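Glycogen accumulation regulator GarA (PDB 6I2P) probably recognises phosphothreonine in partner proteins through its forkhead-associated (FHA) domain and probably takes part in controlling glycogen accumulation in Mycobacterium tuberculosis. Local coordinates at residues Phe30-Asp35 against Val122-Val127; Thr78-Gly81 against Asp87-Leu90; Arg97-Phe102 against Asn118-Asn123; Gly135-Val138 against Phe143-Val146. All blocks are in the same frame, centred on the assembly; numbering follows the deposited sequence.

How the contacts relate
The four contacts sample a beta sandwich of the FHA type. Contacts 1, 3 and 4 reach the six-stranded sheet, through strands 125-127, 120-122, 137-140 and 143-149. Contact 2 edges the facing five-stranded sheet. Contact 3 spans the two sheets, linking the region of strand 100-105 to strand 120-122, and its centre lies 12, 10 and 11 Å from those of contacts 1, 2 and 4. Contacts 1 and 2 lie on opposite sides of the chain's centre, their centres 20 Å apart. In sequence, contact 1 lays N-terminal residues 30-35 against the folded domain at 122-127; contact 2 falls between its segments, and contact 3, sharing Val-122 and Asn-123 with contact 1, follows contact 2 and precedes contact 4.

Contact 1 of 4, residues Phe30-Asp35 against Val122-Val127; sequences FLSELD and VNREPV
The backbones of Ser-32 and Arg-124 approach to 4.6 Å between CA atoms, where the short 3-10 turn 32-34 rests against a type I' beta turn running from Val-122 to Glu-125. This turn closes a tight beta hairpin between strands 120-122 and 125-127 of the FHA sandwich, its ends tied by paired backbone hydrogen bonds between Val-122 and Glu-125. Ser-32 lies across the turn: its OG is 3.4 Å from Arg-124 CA, while the polar partner of that hydroxyl is Gln-139. Arg-124 does most of the touching. Its chain bends at chi3 (58°), which turns the guanidinium toward the N-terminal segment, with Ser-32 CA 4.0 Å above one face and displaced toward its edge. Carbonyl oxygens of the same segment meet the guanidinium at its edge, with Phe-30 O 2.7 Å from Arg-124 NH2. Phe-30 and Leu-34 also pack on apolar side chains of a second protein chain, to which Leu-31 is joined by backbone hydrogen bonds, so the arginine holds a segment that takes part in that interface. Arg-124 NH1 donates to Asp-35 O over 2.8 Å at 174°, the oxygen lying in the guanidinium plane although the nitrogen stands above the carbonyl plane.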
loop_
_atom_site.group_PDB
_atom_site.type_symbol
_atom_site.label_atom_id
_atom_site.label_comp_id
_atom_site.label_asym_id
_atom_site.label_seq_id
_atom_site.Cartn_x
_atom_site.Cartn_y
_atom_site.Cartn_z
ATOM N N PHE C 30 -1.532 -12.515 -11.384
ATOM C CA PHE C 30 -1.195 -11.438 -10.455
ATOM C C PHE C 30 -1.084 -10.094 -11.139
ATOM O O PHE C 30 -1.121 -10.036 -12.364
ATOM C CB PHE C 30 0.090 -11.785 -9.692
ATOM C CG PHE C 30 0.001 -13.123 -9.002
ATOM C CD1 PHE C 30 -0.744 -13.274 -7.839
ATOM C CD2 PHE C 30 0.614 -14.244 -9.546
ATOM C CE1 PHE C 30 -0.855 -14.518 -7.222
ATOM C CE2 PHE C 30 0.501 -15.489 -8.927
ATOM C CZ PHE C 30 -0.240 -15.619 -7.776
ATOM N N LEU C 31 -1.000 -9.008 -10.356
ATOM C CA LEU C 31 -0.820 -7.662 -10.909
ATOM C C LEU C 31 0.628 -7.529 -11.398
ATOM O O LEU C 31 1.531 -8.154 -10.835
ATOM C CB LEU C 31 -1.161 -6.565 -9.878
ATOM C CG LEU C 31 -2.647 -6.407 -9.498
ATOM C CD1 LEU C 31 -2.794 -5.556 -8.270
ATOM C CD2 LEU C 31 -3.467 -5.795 -10.636
ATOM N N SER C 32 0.822 -6.741 -12.464
ATOM C CA SER C 32 2.087 -6.489 -13.158
ATOM C C SER C 32 3.277 -6.116 -12.267
ATOM O O SER C 32 4.397 -6.535 -12.568
ATOM C CB SER C 32 1.899 -5.419 -14.224
ATOM O OG SER C 32 0.775 -5.666 -15.050
ATOM N N GLU C 33 3.040 -5.333 -11.191
ATOM C CA GLU C 33 4.061 -4.874 -10.231
ATOM C C GLU C 33 4.847 -6.021 -9.606
ATOM O O GLU C 33 6.018 -5.843 -9.276
ATOM C CB GLU C 33 3.439 -4.006 -9.120
ATOM C CG GLU C 33 2.979 -2.630 -9.577
ATOM C CD GLU C 33 1.651 -2.538 -10.311
ATOM O OE1 GLU C 33 0.972 -3.575 -10.484
ATOM O OE2 GLU C 33 1.292 -1.412 -10.720
ATOM N N LEU C 34 4.218 -7.200 -9.464
ATOM C CA LEU C 34 4.868 -8.384 -8.908
ATOM C C LEU C 34 5.968 -8.962 -9.820
ATOM O O LEU C 34 6.793 -9.746 -9.344
ATOM C CB LEU C 34 3.836 -9.446 -8.518
ATOM C CG LEU C 34 3.109 -9.182 -7.201
ATOM C CD1 LEU C 34 1.746 -9.815 -7.189
ATOM C CD2 LEU C 34 3.922 -9.631 -6.010
ATOM N N ASP C 35 6.015 -8.505 -11.099
ATOM C CA ASP C 35 6.961 -8.863 -12.167
ATOM C C ASP C 35 6.764 -10.290 -12.666
ATOM O O ASP C 35 6.156 -10.493 -13.716
ATOM C CB ASP C 35 8.433 -8.596 -11.779
ATOM C CG ASP C 35 8.691 -7.220 -11.194
ATOM O OD1 ASP C 35 8.624 -6.228 -11.954
ATOM O OD2 ASP C 35 8.972 -7.136 -9.979
ATOM N N VAL C 122 0.693 -3.409 -20.595
ATOM C CA VAL C 122 0.057 -4.179 -21.661
ATOM C C VAL C 122 0.666 -5.561 -21.572
ATOM O O VAL C 122 1.885 -5.700 -21.696
ATOM C CB VAL C 122 0.184 -3.538 -23.071
ATOM C CG1 VAL C 122 -0.300 -4.496 -24.163
ATOM C CG2 VAL C 122 -0.593 -2.230 -23.132
ATOM N N ASN C 123 -0.179 -6.567 -21.280
ATOM C CA ASN C 123 0.207 -7.972 -21.104
ATOM C C ASN C 123 1.314 -8.125 -20.032
ATOM O O ASN C 123 2.305 -8.835 -20.241
ATOM C CB ASN C 123 0.561 -8.635 -22.454
ATOM C CG ASN C 123 -0.562 -8.603 -23.471
ATOM O OD1 ASN C 123 -1.753 -8.571 -23.137
ATOM N ND2 ASN C 123 -0.207 -8.609 -24.746
ATOM N N ARG C 124 1.128 -7.409 -18.879
ATOM C CA ARG C 124 2.010 -7.375 -17.696
ATOM C C ARG C 124 3.287 -6.546 -17.872
ATOM O O ARG C 124 4.054 -6.403 -16.917
ATOM C CB ARG C 124 2.406 -8.791 -17.241
ATOM C CG ARG C 124 1.276 -9.675 -16.757
ATOM C CD ARG C 124 1.844 -11.006 -16.280
ATOM N NE ARG C 124 2.834 -10.850 -15.206
ATOM C CZ ARG C 124 2.528 -10.640 -13.930
ATOM N NH1 ARG C 124 3.486 -10.511 -13.024
ATOM N NH2 ARG C 124 1.262 -10.570 -13.548
ATOM N N GLU C 125 3.528 -6.016 -19.081
ATOM C CA GLU C 125 4.745 -5.276 -19.394
ATOM C C GLU C 125 4.535 -3.760 -19.353
ATOM O O GLU C 125 3.614 -3.267 -20.012
ATOM C CB GLU C 125 5.327 -5.728 -20.745
ATOM C CG GLU C 125 5.813 -7.169 -20.758
ATOM C CD GLU C 125 7.235 -7.380 -20.274
ATOM O OE1 GLU C 125 8.096 -7.732 -21.114
ATOM O OE2 GLU C 125 7.491 -7.204 -19.061
ATOM N N PRO C 126 5.378 -3.005 -18.598
ATOM C CA PRO C 126 5.202 -1.540 -18.540
ATOM C C PRO C 126 5.465 -0.864 -19.882
ATOM O O PRO C 126 6.451 -1.183 -20.552
ATOM C CB PRO C 126 6.195 -1.098 -17.456
ATOM C CG PRO C 126 7.222 -2.180 -17.413
ATOM C CD PRO C 126 6.508 -3.450 -17.755
ATOM N N VAL C 127 4.540 0.017 -20.306
ATOM C CA VAL C 127 4.630 0.692 -21.606
ATOM C C VAL C 127 4.347 2.188 -21.529
ATOM O O VAL C 127 3.604 2.648 -20.655
ATOM C CB VAL C 127 3.740 0.031 -22.711
ATOM C CG1 VAL C 127 4.174 -1.397 -23.032
ATOM C CG2 VAL C 127 2.250 0.097 -22.369
#

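Contact 2 of 4, residues Thr78-Gly81 against Asp87-Leu90; sequences TSAG and DIFL
Ser-79 and Asp-87 meet through their side chains at the start of a short parallel strand pair, and the two grip each other's backbone. Asp-87 OD2 turns its anti lone pair to Ser-79 N, at 2.8 Å and 161°. In return Ser-79 OG, set between its own N and carbonyl carbon (chi1 58°), accepts from Asp-87 N at 3.2 Å. The Thr-78 side chain runs aslant to those of Asp-87 and Ile-88, its CG2 touching Asp-87 CB at 3.6 Å and Ile-88 CD1 at 3.7 Å. Further on, Ala-80 and Ile-88 point to the same face of the sheet, their CB atoms 4.0 Å apart, and Leu-90 CD1 reaches the Ala-80 methyl as well. Phe-102 and Phe-71 cover this apolar face; the Phe-89 CB points to the other face. Backbone hydrogen bonds fix the register, Ile-88 N giving to Ser-79 O, Gly-81 N to Ile-88 O, and Leu-90 N to Gly-81 O at 2.8 Å and 176°. Strand 77-81 pairs antiparallel with strand 100-105 on its other edge, and strand 88-89 is outermost in the sheet within this chain, the two forming the parallel edge of the mixed sheet in this FHA beta sandwich.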
loop_
_atom_site.group_PDB
_atom_site.type_symbol
_atom_site.label_atom_id
_atom_site.label_comp_id
_atom_site.label_asym_id
_atom_site.label_seq_id
_atom_site.Cartn_x
_atom_site.Cartn_y
_atom_site.Cartn_z
ATOM N N THR C 78 -9.787 8.528 -26.762
ATOM C CA THR C 78 -10.645 8.150 -25.646
ATOM C C THR C 78 -9.805 8.201 -24.368
ATOM O O THR C 78 -8.899 7.387 -24.194
ATOM C CB THR C 78 -11.316 6.784 -25.902
ATOM O OG1 THR C 78 -11.706 6.678 -27.271
ATOM C CG2 THR C 78 -12.523 6.560 -25.031
ATOM N N SER C 79 -10.062 9.184 -23.502
ATOM C CA SER C 79 -9.292 9.333 -22.265
ATOM C C SER C 79 -9.724 8.331 -21.192
ATOM O O SER C 79 -10.896 7.952 -21.133
ATOM C CB SER C 79 -9.360 10.766 -21.745
ATOM O OG SER C 79 -10.698 11.172 -21.509
ATOM N N ALA C 80 -8.768 7.899 -20.357
ATOM C CA ALA C 80 -9.009 6.951 -19.270
ATOM C C ALA C 80 -8.290 7.421 -17.999
ATOM O O ALA C 80 -7.078 7.643 -18.020
ATOM C CB ALA C 80 -8.542 5.549 -19.669
ATOM N N GLY C 81 -9.055 7.606 -16.924
ATOM C CA GLY C 81 -8.518 8.062 -15.646
ATOM C C GLY C 81 -9.549 8.221 -14.552
ATOM O O GLY C 81 -10.716 7.861 -14.739
ATOM N N ASP C 87 -13.401 9.853 -20.373
ATOM C CA ASP C 87 -14.298 9.067 -21.235
ATOM C C ASP C 87 -14.495 7.669 -20.638
ATOM O O ASP C 87 -15.593 7.116 -20.706
ATOM C CB ASP C 87 -13.746 8.971 -22.667
ATOM C CG ASP C 87 -13.567 10.298 -23.375
ATOM O OD1 ASP C 87 -14.547 11.072 -23.445
ATOM O OD2 ASP C 87 -12.456 10.552 -23.881
ATOM N N ILE C 88 -13.420 7.114 -20.050
ATOM C CA ILE C 88 -13.416 5.830 -19.351
ATOM C C ILE C 88 -13.039 6.165 -17.908
ATOM O O ILE C 88 -11.858 6.282 -17.570
ATOM C CB ILE C 88 -12.477 4.787 -20.025
ATOM C CG1 ILE C 88 -12.965 4.453 -21.448
ATOM C CG2 ILE C 88 -12.320 3.513 -19.168
ATOM C CD1 ILE C 88 -11.895 4.044 -22.376
ATOM N N PHE C 89 -14.058 6.393 -17.079
ATOM C CA PHE C 89 -13.873 6.749 -15.679
ATOM C C PHE C 89 -13.466 5.522 -14.871
ATOM O O PHE C 89 -14.210 4.544 -14.807
ATOM C CB PHE C 89 -15.130 7.441 -15.119
ATOM C CG PHE C 89 -15.089 7.761 -13.644
ATOM C CD1 PHE C 89 -14.230 8.736 -13.151
ATOM C CD2 PHE C 89 -15.932 7.108 -12.752
ATOM C CE1 PHE C 89 -14.193 9.033 -11.787
ATOM C CE2 PHE C 89 -15.902 7.411 -11.390
ATOM C CZ PHE C 89 -15.031 8.372 -10.916
ATOM N N LEU C 90 -12.260 5.560 -14.296
ATOM C CA LEU C 90 -11.731 4.453 -13.507
ATOM C C LEU C 90 -11.430 4.921 -12.088
ATOM O O LEU C 90 -10.378 5.504 -11.818
ATOM C CB LEU C 90 -10.514 3.801 -14.194
ATOM C CG LEU C 90 -10.733 3.255 -15.618
ATOM C CD1 LEU C 90 -9.412 3.135 -16.367
ATOM C CD2 LEU C 90 -11.503 1.920 -15.614
#

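Contact 3 of 4, residues Arg97-Phe102 against Asn118-Asn123; sequences RRHAEF and NGTYVN
His-99 and Gly-119 join two loops at the phosphopeptide-binding end of the FHA domain, and the sequence around them matches the family's Ser-x-x-His and Asn-Gly motifs. The backbones stay apart, 7.7 Å between the CA atoms of His-99 and Gly-119, so the imidazole bridges the gap. With CG anti to the backbone N (chi1 -166°), the ring is directed across to segment 118-123. Its NE2 donates to Gly-119 O over 2.8 Å; the bond is bent, 141° at the hydrogen. The oxygen lies at the ring edge, close to the imidazole plane, whereas NE2 stands well above the plane of the carbonyl. Thr-120 OG1 sits at the same edge, 3.3 Å from His-99 CD2, and is itself hydrogen-bonded to Asp-113; the Ala-100 methyl comes within 4.0 Å of this hydroxyl. His-99 and Ala-100 together face Ala-80 in a classic beta bulge, which marks where the binding loop runs into strand 100-105. Next door, Asn-118 bonds the backbone of a second protein chain and Arg-97 bonds a modified side chain of it, consistent with recognition of a phosphorylated residue. His-99 thus appears to be second-shell: since ND1 is bonded to Ser-96 N while NE2 donates, the ring is probably neutral with its proton on NE2, bracing both ligand-binding loops at once.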
loop_
_atom_site.group_PDB
_atom_site.type_symbol
_atom_site.label_atom_id
_atom_site.label_comp_id
_atom_site.label_asym_id
_atom_site.label_seq_id
_atom_site.Cartn_x
_atom_site.Cartn_y
_atom_site.Cartn_z
ATOM N N ARG C 97 -5.715 10.881 -12.248
ATOM C CA ARG C 97 -6.840 11.642 -12.817
ATOM C C ARG C 97 -6.716 11.655 -14.345
ATOM O O ARG C 97 -7.678 11.355 -15.051
ATOM C CB ARG C 97 -6.895 13.056 -12.222
ATOM C CG ARG C 97 -7.435 13.039 -10.801
ATOM C CD ARG C 97 -6.987 14.233 -9.993
ATOM N NE ARG C 97 -5.655 14.043 -9.418
ATOM C CZ ARG C 97 -5.112 14.848 -8.511
ATOM N NH1 ARG C 97 -5.792 15.889 -8.045
ATOM N NH2 ARG C 97 -3.896 14.606 -8.046
ATOM N N ARG C 98 -5.492 11.904 -14.835
ATOM C CA ARG C 98 -5.104 11.833 -16.242
ATOM C C ARG C 98 -4.126 10.656 -16.272
ATOM O O ARG C 98 -2.983 10.806 -15.855
ATOM C CB ARG C 98 -4.428 13.148 -16.713
ATOM C CG ARG C 98 -5.250 14.429 -16.494
ATOM C CD ARG C 98 -6.411 14.564 -17.459
ATOM N NE ARG C 98 -7.205 15.760 -17.176
ATOM C CZ ARG C 98 -8.529 15.811 -17.253
ATOM N NH1 ARG C 98 -9.222 14.736 -17.601
ATOM N NH2 ARG C 98 -9.173 16.937 -16.977
ATOM N N HIS C 99 -4.600 9.460 -16.638
ATOM C CA HIS C 99 -3.748 8.267 -16.614
ATOM C C HIS C 99 -3.296 7.870 -18.004
ATOM O O HIS C 99 -2.093 7.843 -18.275
ATOM C CB HIS C 99 -4.459 7.083 -15.909
ATOM C CG HIS C 99 -3.547 5.944 -15.546
ATOM N ND1 HIS C 99 -3.296 5.620 -14.223
ATOM C CD2 HIS C 99 -2.849 5.096 -16.340
ATOM C CE1 HIS C 99 -2.476 4.581 -14.254
ATOM N NE2 HIS C 99 -2.173 4.235 -15.506
ATOM N N ALA C 100 -4.268 7.566 -18.884
ATOM C CA ALA C 100 -4.000 7.086 -20.229
ATOM C C ALA C 100 -5.025 7.563 -21.262
ATOM O O ALA C 100 -6.025 8.201 -20.927
ATOM C CB ALA C 100 -3.945 5.553 -20.215
ATOM N N GLU C 101 -4.747 7.255 -22.523
ATOM C CA GLU C 101 -5.603 7.543 -23.666
ATOM C C GLU C 101 -5.544 6.380 -24.638
ATOM O O GLU C 101 -4.488 5.779 -24.835
ATOM C CB GLU C 101 -5.193 8.843 -24.377
ATOM C CG GLU C 101 -5.669 10.096 -23.661
ATOM C CD GLU C 101 -5.208 11.420 -24.234
ATOM O OE1 GLU C 101 -5.719 12.463 -23.765
ATOM O OE2 GLU C 101 -4.349 11.418 -25.150
ATOM N N PHE C 102 -6.691 6.059 -25.226
ATOM C CA PHE C 102 -6.826 5.024 -26.233
ATOM C C PHE C 102 -7.043 5.769 -27.532
ATOM O O PHE C 102 -7.973 6.573 -27.637
ATOM C CB PHE C 102 -7.974 4.058 -25.898
ATOM C CG PHE C 102 -7.688 3.204 -24.687
ATOM C CD1 PHE C 102 -7.970 3.668 -23.404
ATOM C CD2 PHE C 102 -7.130 1.943 -24.825
ATOM C CE1 PHE C 102 -7.675 2.888 -22.281
ATOM C CE2 PHE C 102 -6.860 1.155 -23.705
ATOM C CZ PHE C 102 -7.120 1.637 -22.440
ATOM N N ASN C 118 1.628 5.380 -11.406
ATOM C CA ASN C 118 1.912 3.944 -11.348
ATOM C C ASN C 118 2.078 3.255 -12.724
ATOM O O ASN C 118 2.400 2.061 -12.772
ATOM C CB ASN C 118 0.861 3.247 -10.486
ATOM C CG ASN C 118 0.779 3.809 -9.074
ATOM O OD1 ASN C 118 1.766 3.868 -8.326
ATOM N ND2 ASN C 118 -0.404 4.248 -8.679
ATOM N N GLY C 119 1.921 4.021 -13.806
ATOM C CA GLY C 119 2.104 3.545 -15.174
ATOM C C GLY C 119 0.986 2.724 -15.781
ATOM O O GLY C 119 -0.016 2.416 -15.132
ATOM N N THR C 120 1.163 2.383 -17.063
ATOM C CA THR C 120 0.240 1.576 -17.858
ATOM C C THR C 120 0.972 0.309 -18.304
ATOM O O THR C 120 2.124 0.371 -18.738
ATOM C CB THR C 120 -0.346 2.397 -19.026
ATOM O OG1 THR C 120 -0.884 3.615 -18.510
ATOM C CG2 THR C 120 -1.446 1.647 -19.778
ATOM N N TYR C 121 0.301 -0.838 -18.180
ATOM C CA TYR C 121 0.863 -2.133 -18.541
ATOM C C TYR C 121 0.024 -2.807 -19.611
ATOM O O TYR C 121 -1.206 -2.764 -19.559
ATOM C CB TYR C 121 0.978 -3.050 -17.305
ATOM C CG TYR C 121 1.746 -2.446 -16.147
ATOM C CD1 TYR C 121 1.117 -1.613 -15.224
ATOM C CD2 TYR C 121 3.085 -2.755 -15.938
ATOM C CE1 TYR C 121 1.818 -1.055 -14.157
ATOM C CE2 TYR C 121 3.792 -2.222 -14.858
ATOM C CZ TYR C 121 3.154 -1.366 -13.974
ATOM O OH TYR C 121 3.835 -0.831 -12.908
ATOM N N VAL C 122 0.693 -3.409 -20.595
ATOM C CA VAL C 122 0.057 -4.179 -21.661
ATOM C C VAL C 122 0.666 -5.561 -21.572
ATOM O O VAL C 122 1.885 -5.700 -21.696
ATOM C CB VAL C 122 0.184 -3.538 -23.071
ATOM C CG1 VAL C 122 -0.300 -4.496 -24.163
ATOM C CG2 VAL C 122 -0.593 -2.230 -23.132
ATOM N N ASN C 123 -0.179 -6.567 -21.280
ATOM C CA ASN C 123 0.207 -7.972 -21.104
ATOM C C ASN C 123 1.314 -8.125 -20.032
ATOM O O ASN C 123 2.305 -8.835 -20.241
ATOM C CB ASN C 123 0.561 -8.635 -22.454
ATOM C CG ASN C 123 -0.562 -8.603 -23.471
ATOM O OD1 ASN C 123 -1.753 -8.571 -23.137
ATOM N ND2 ASN C 123 -0.207 -8.609 -24.746
#

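Contact 4 of 4, residues Gly135-Val138 against Phe143-Val146; sequences GDEV and FRLV
Val-138 and Leu-145 form the hydrogen-bonded pair of an antiparallel beta hairpin, strands 137-140 and 143-149, in the six-stranded sheet of the FHA sandwich. Two backbone bonds define the pair: Val-138 N to Leu-145 O at 2.7 Å and Leu-145 N to Val-138 O at 2.9 Å. The two side chains leave on one face, CB to CB 4.4 Å, and Leu-145 packs there on Val-61 of the adjoining strand.

Glu-137 and Val-146, the non-hydrogen-bonded pair, occupy the other face. Chi1 of -76° sets Glu-137 CG anti to the carbonyl carbon and against Val-146 CG2 at 3.8 Å; the chain, extended beyond CG, then carries the carboxylate on toward Arg-144. In the backbone, Glu-137 CA makes a CA-H...O contact of 3.3 Å to Leu-145 O. The carboxylate has its stronger partner in Lys-62, which is salt-bridged to OE1.

Arg-144 approaches the same carboxylate by a bend at chi3 (60°) that swings the guanidinium round, though the two groups do not pair flat, their planes standing 58° apart. Its NH2 is hydrogen-bonded to Ala-28 O, which ties the N-terminal segment to the hairpin, whereas the buried NE finds no partner in the model. A long salt bridge runs from Glu-137 OE2 to Arg-144 NH2 at 3.8 Å.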
loop_
_atom_site.group_PDB
_atom_site.type_symbol
_atom_site.label_atom_id
_atom_site.label_comp_id
_atom_site.label_asym_id
_atom_site.label_seq_id
_atom_site.Cartn_x
_atom_site.Cartn_y
_atom_site.Cartn_z
ATOM N N GLY C 135 -7.660 -9.391 -27.533
ATOM C CA GLY C 135 -7.285 -10.255 -26.421
ATOM C C GLY C 135 -6.234 -9.699 -25.485
ATOM O O GLY C 135 -5.944 -10.319 -24.457
ATOM N N ASP C 136 -5.646 -8.531 -25.832
ATOM C CA ASP C 136 -4.629 -7.862 -25.017
ATOM C C ASP C 136 -5.200 -7.390 -23.691
ATOM O O ASP C 136 -6.351 -6.955 -23.632
ATOM C CB ASP C 136 -4.011 -6.674 -25.771
ATOM C CG ASP C 136 -2.883 -7.025 -26.724
ATOM O OD1 ASP C 136 -2.378 -8.167 -26.658
ATOM O OD2 ASP C 136 -2.496 -6.154 -27.528
ATOM N N GLU C 137 -4.387 -7.491 -22.627
ATOM C CA GLU C 137 -4.763 -7.063 -21.287
ATOM C C GLU C 137 -4.072 -5.751 -20.924
ATOM O O GLU C 137 -2.849 -5.643 -21.003
ATOM C CB GLU C 137 -4.490 -8.162 -20.249
ATOM C CG GLU C 137 -5.525 -9.282 -20.301
ATOM C CD GLU C 137 -5.652 -10.157 -19.069
ATOM O OE1 GLU C 137 -5.554 -11.396 -19.215
ATOM O OE2 GLU C 137 -5.872 -9.613 -17.963
ATOM N N VAL C 138 -4.872 -4.747 -20.550
ATOM C CA VAL C 138 -4.406 -3.411 -20.181
ATOM C C VAL C 138 -4.599 -3.199 -18.686
ATOM O O VAL C 138 -5.716 -3.317 -18.183
ATOM C CB VAL C 138 -5.077 -2.283 -21.019
ATOM C CG1 VAL C 138 -4.413 -0.929 -20.751
ATOM C CG2 VAL C 138 -5.049 -2.601 -22.511
ATOM N N PHE C 143 -7.088 -1.969 -12.187
ATOM C CA PHE C 143 -8.013 -2.431 -13.225
ATOM C C PHE C 143 -7.296 -3.304 -14.240
ATOM O O PHE C 143 -6.248 -2.926 -14.754
ATOM C CB PHE C 143 -8.693 -1.259 -13.954
ATOM C CG PHE C 143 -9.772 -0.554 -13.172
ATOM C CD1 PHE C 143 -9.470 0.550 -12.383
ATOM C CD2 PHE C 143 -11.099 -0.971 -13.249
ATOM C CE1 PHE C 143 -10.474 1.219 -11.675
ATOM C CE2 PHE C 143 -12.103 -0.310 -12.528
ATOM C CZ PHE C 143 -11.781 0.788 -11.752
ATOM N N ARG C 144 -7.865 -4.474 -14.521
ATOM C CA ARG C 144 -7.361 -5.421 -15.507
ATOM C C ARG C 144 -8.408 -5.470 -16.605
ATOM O O ARG C 144 -9.461 -6.097 -16.460
ATOM C CB ARG C 144 -7.086 -6.795 -14.873
ATOM C CG ARG C 144 -5.784 -6.826 -14.060
ATOM C CD ARG C 144 -5.627 -8.103 -13.254
ATOM N NE ARG C 144 -5.610 -9.295 -14.106
ATOM C CZ ARG C 144 -4.739 -10.293 -13.989
ATOM N NH1 ARG C 144 -3.798 -10.257 -13.057
ATOM N NH2 ARG C 144 -4.808 -11.338 -14.803
ATOM N N LEU C 145 -8.165 -4.690 -17.649
ATOM C CA LEU C 145 -9.068 -4.552 -18.783
ATOM C C LEU C 145 -8.639 -5.464 -19.907
ATOM O O LEU C 145 -7.444 -5.614 -20.146
ATOM C CB LEU C 145 -9.096 -3.094 -19.295
ATOM C CG LEU C 145 -9.305 -1.973 -18.249
ATOM C CD1 LEU C 145 -8.617 -0.692 -18.681
ATOM C CD2 LEU C 145 -10.786 -1.720 -17.980
ATOM N N VAL C 146 -9.606 -6.080 -20.592
ATOM C CA VAL C 146 -9.327 -6.888 -21.770
ATOM C C VAL C 146 -9.815 -6.083 -22.973
ATOM O O VAL C 146 -10.942 -5.574 -22.968
ATOM C CB VAL C 146 -9.922 -8.319 -21.708
ATOM C CG1 VAL C 146 -9.704 -9.085 -23.018
ATOM C CG2 VAL C 146 -9.323 -9.090 -20.545
#